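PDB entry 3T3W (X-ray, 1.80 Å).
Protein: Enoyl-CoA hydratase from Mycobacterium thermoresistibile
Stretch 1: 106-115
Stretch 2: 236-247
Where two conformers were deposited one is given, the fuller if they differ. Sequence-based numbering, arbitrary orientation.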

# COMPACT_ATOMS: atom_id res chain seq x y z
N TYR F 106 25.62 -0.03 -2.84
CA TYR F 106 24.76 -0.94 -3.52
C TYR F 106 23.36 -0.28 -3.57
O TYR F 106 22.92 0.21 -4.64
CB TYR F 106 24.82 -2.32 -2.86
CG TYR F 106 26.22 -2.95 -2.86
CD1 TYR F 106 27.17 -2.59 -3.82
CD2 TYR F 106 26.56 -3.95 -1.93
CE1 TYR F 106 28.41 -3.18 -3.82
CE2 TYR F 106 27.80 -4.56 -1.94
CZ TYR F 106 28.73 -4.15 -2.89
OH TYR F 106 29.99 -4.74 -2.93
N LEU F 107 22.72 -0.13 -2.43
CA LEU F 107 21.32 0.31 -2.42
C LEU F 107 21.12 1.78 -2.83
O LEU F 107 20.33 2.08 -3.75
CB LEU F 107 20.73 0.08 -1.03
CG LEU F 107 19.21 0.26 -0.91
CD1 LEU F 107 18.50 -0.77 -1.76
CD2 LEU F 107 18.78 0.13 0.54
N GLU F 108 21.79 2.70 -2.15
CA GLU F 108 21.58 4.14 -2.38
C GLU F 108 22.03 4.54 -3.80
O GLU F 108 21.33 5.29 -4.49
CB GLU F 108 22.33 4.98 -1.33
CG GLU F 108 22.22 6.50 -1.45
CD GLU F 108 23.19 7.25 -0.55
OE1 GLU F 108 23.39 6.82 0.62
OE2 GLU F 108 23.79 8.27 -1.03
N TYR F 109 23.16 4.01 -4.26
CA TYR F 109 23.64 4.32 -5.60
C TYR F 109 22.63 3.85 -6.64
O TYR F 109 22.29 4.59 -7.53
CB TYR F 109 24.97 3.64 -5.86
CG TYR F 109 26.22 4.35 -5.32
CD1 TYR F 109 26.16 5.43 -4.45
CD2 TYR F 109 27.49 3.88 -5.68
CE1 TYR F 109 27.33 6.04 -3.95
CE2 TYR F 109 28.66 4.49 -5.18
CZ TYR F 109 28.58 5.56 -4.32
OH TYR F 109 29.75 6.16 -3.81
N SER F 110 22.18 2.61 -6.51
CA SER F 110 21.30 2.03 -7.52
C SER F 110 19.96 2.79 -7.55
O SER F 110 19.42 3.07 -8.62
CB SER F 110 21.11 0.53 -7.32
OG SER F 110 22.24 -0.23 -7.70
N LEU F 111 19.43 3.16 -6.38
CA LEU F 111 18.21 3.98 -6.34
C LEU F 111 18.40 5.37 -6.95
O LEU F 111 17.54 5.86 -7.68
CB LEU F 111 17.64 4.06 -4.91
CG LEU F 111 16.84 2.83 -4.48
CD1 LEU F 111 16.57 2.92 -2.97
CD2 LEU F 111 15.52 2.70 -5.27
N ARG F 112 19.55 5.99 -6.69
CA ARG F 112 19.84 7.27 -7.25
C ARG F 112 19.86 7.20 -8.78
O ARG F 112 19.26 8.05 -9.45
CB ARG F 112 21.19 7.79 -6.75
CG ARG F 112 21.51 9.10 -7.39
CD ARG F 112 22.41 9.94 -6.56
NE ARG F 112 23.69 9.36 -6.21
CZ ARG F 112 24.08 9.05 -4.97
NH1 ARG F 112 25.31 8.63 -4.74
NH2 ARG F 112 23.24 9.16 -3.95
N TRP F 113 20.48 6.16 -9.34
CA TRP F 113 20.51 6.03 -10.81
C TRP F 113 19.11 5.81 -11.39
O TRP F 113 18.74 6.40 -12.43
CB TRP F 113 21.41 4.89 -11.21
CG TRP F 113 22.79 5.01 -10.64
CD1 TRP F 113 23.47 6.16 -10.25
CD2 TRP F 113 23.69 3.90 -10.35
NE1 TRP F 113 24.73 5.83 -9.74
CE2 TRP F 113 24.91 4.48 -9.80
CE3 TRP F 113 23.59 2.52 -10.49
CZ2 TRP F 113 25.98 3.68 -9.39
CZ3 TRP F 113 24.66 1.73 -10.08
CH2 TRP F 113 25.83 2.31 -9.54
N ARG F 114 18.34 4.97 -10.71
CA ARG F 114 16.96 4.71 -11.06
C ARG F 114 16.17 6.01 -11.23
O ARG F 114 15.32 6.10 -12.13
CB ARG F 114 16.31 3.79 -10.01
CG ARG F 114 14.89 3.33 -10.31
CD ARG F 114 13.85 4.18 -9.58
NE ARG F 114 12.53 3.54 -9.66
CZ ARG F 114 11.43 4.05 -9.09
NH1 ARG F 114 11.48 5.22 -8.43
NH2 ARG F 114 10.29 3.36 -9.19
N ASN F 115 16.43 6.98 -10.35
CA ASN F 115 15.67 8.22 -10.29
C ASN F 115 16.22 9.38 -11.11
O ASN F 115 15.61 10.47 -11.15
CB ASN F 115 15.49 8.62 -8.82
CG ASN F 115 14.54 7.69 -8.09
OD1 ASN F 115 13.45 7.39 -8.61
ND2 ASN F 115 14.93 7.23 -6.89
N LEU F 236 5.08 2.69 -9.94
CA LEU F 236 5.82 1.62 -9.23
C LEU F 236 6.00 1.92 -7.75
O LEU F 236 5.77 1.06 -6.88
CB LEU F 236 7.17 1.37 -9.89
CG LEU F 236 7.15 0.73 -11.27
CD1 LEU F 236 8.53 0.71 -11.94
CD2 LEU F 236 6.56 -0.67 -11.24
N ASP F 237 6.31 3.17 -7.42
CA ASP F 237 6.45 3.51 -6.00
C ASP F 237 5.09 3.49 -5.22
O ASP F 237 5.06 3.04 -4.07
CB ASP F 237 7.18 4.86 -5.88
CG ASP F 237 8.66 4.71 -6.17
OD1 ASP F 237 9.25 3.66 -5.77
OD2 ASP F 237 9.28 5.67 -6.74
N VAL F 238 4.00 3.92 -5.86
CA VAL F 238 2.65 3.72 -5.30
C VAL F 238 2.33 2.24 -5.08
O VAL F 238 1.75 1.87 -4.06
CB VAL F 238 1.57 4.45 -6.10
CG1 VAL F 238 0.18 4.09 -5.61
CG2 VAL F 238 1.84 5.98 -6.00
N GLN F 239 2.71 1.41 -6.06
CA GLN F 239 2.62 -0.05 -5.95
C GLN F 239 3.47 -0.63 -4.83
O GLN F 239 3.25 -1.78 -4.47
CB GLN F 239 3.02 -0.74 -7.25
CG GLN F 239 2.05 -0.54 -8.41
CD GLN F 239 2.55 -1.19 -9.70
OE1 GLN F 239 3.68 -1.74 -9.76
NE2 GLN F 239 1.69 -1.20 -10.72
N GLY F 240 4.44 0.11 -4.34
CA GLY F 240 5.27 -0.34 -3.22
C GLY F 240 6.74 -0.53 -3.51
O GLY F 240 7.48 -1.03 -2.66
N PHE F 241 7.22 -0.09 -4.67
CA PHE F 241 8.59 -0.36 -5.06
C PHE F 241 9.63 0.14 -4.05
O PHE F 241 10.43 -0.65 -3.55
CB PHE F 241 8.89 0.15 -6.48
CG PHE F 241 10.27 -0.14 -6.94
CD1 PHE F 241 10.63 -1.43 -7.29
CD2 PHE F 241 11.22 0.85 -7.03
CE1 PHE F 241 11.94 -1.75 -7.68
CE2 PHE F 241 12.53 0.53 -7.46
CZ PHE F 241 12.89 -0.77 -7.75
N TYR F 242 9.63 1.45 -3.74
CA TYR F 242 10.58 1.97 -2.76
C TYR F 242 10.52 1.21 -1.43
O TYR F 242 11.55 0.76 -0.91
CB TYR F 242 10.30 3.45 -2.47
CG TYR F 242 11.30 4.05 -1.50
CD1 TYR F 242 11.04 4.13 -0.12
CD2 TYR F 242 12.49 4.58 -1.96
CE1 TYR F 242 11.96 4.73 0.74
CE2 TYR F 242 13.44 5.13 -1.07
CZ TYR F 242 13.15 5.21 0.27
OH TYR F 242 14.07 5.84 1.16
N ALA F 243 9.33 1.04 -0.89
CA ALA F 243 9.15 0.37 0.40
C ALA F 243 9.63 -1.10 0.35
O ALA F 243 10.27 -1.57 1.28
CB ALA F 243 7.67 0.44 0.88
N ALA F 244 9.37 -1.80 -0.75
CA ALA F 244 9.74 -3.20 -0.89
C ALA F 244 11.24 -3.35 -1.02
O ALA F 244 11.87 -4.25 -0.42
CB ALA F 244 9.01 -3.85 -2.09
N ILE F 245 11.86 -2.45 -1.78
CA ILE F 245 13.33 -2.45 -1.90
C ILE F 245 14.01 -2.26 -0.54
O ILE F 245 14.95 -2.96 -0.17
CB ILE F 245 13.79 -1.33 -2.87
CG1 ILE F 245 13.44 -1.71 -4.33
CG2 ILE F 245 15.30 -1.10 -2.73
CD1 ILE F 245 14.31 -2.81 -4.91
N GLN F 246 13.50 -1.33 0.25
CA GLN F 246 14.01 -1.13 1.60
C GLN F 246 13.81 -2.37 2.48
O GLN F 246 14.73 -2.77 3.25
CB GLN F 246 13.41 0.14 2.22
CG GLN F 246 13.75 1.45 1.51
CD GLN F 246 15.23 1.76 1.46
OE1 GLN F 246 16.00 1.36 2.35
NE2 GLN F 246 15.65 2.51 0.43
N SER F 247 12.63 -3.00 2.37
CA SER F 247 12.34 -4.19 3.15
C SER F 247 13.31 -5.31 2.84
O SER F 247 13.85 -5.96 3.78
CB SER F 247 10.90 -4.64 2.91
OG SER F 247 10.46 -5.52 3.91

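Helices that pack side by side commonly do so by setting a side chain of one into a hollow among four of the other, and this pair of segments from a mycobacterial enoyl-CoA hydratase gives a compact example. Helix 106-115 runs nearly antiparallel to helix 241-247, at 162°, with the axes 11.7 Å apart at their closest. The interval between them is filled by side chains, among them Leu 107, Leu 111 and Arg 114, placed at intervals of four and three residues, which all point their CA-to-CB bonds toward the partner.

Leu 111 is the knob. Its hole is formed by Phe 241, Tyr 242, Ile 245 and Gln 246, and the forked end of leucine suits it: CD2 lies 4.3 Å from Phe 241 CE2, while CD1 lies 4.3 Å from Tyr 242 CE2, 4.2 Å from Ile 245 CG2 and 3.5 Å from Gln 246 NE2. One turn earlier, Leu 107 CD1 meets Ile 245 CG2 at 3.4 Å, so the branched isoleucine touches both leucines with the same methyl. Gln 246 leaves its helix sideways, but its end swings nearer, and OE1 comes within 3.5 Å of Leu 107 CD2; that oxygen is hydrogen-bonded elsewhere in the structure.

At the other end, the long Arg 114 reaches past the apolar patch. Its NH1 donates to Asp 237 OD2 at 2.8 Å, a hydrogen bond within a salt bridge that pairs two buried charges. Phe 241 CD2 lies over one face of the guanidinium, 3.4 Å from Arg 114 NH2, while Asp 237 OD2 and Leu 236 CB lie at its edge, near its plane. Asp 237 OD1 also accepts a weak bond from Tyr 242 N (3.0 Å). Between them, Gly 240 ends one helix in a Schellman motif and caps the next; its positive phi would jam a CB against the preceding carbonyl.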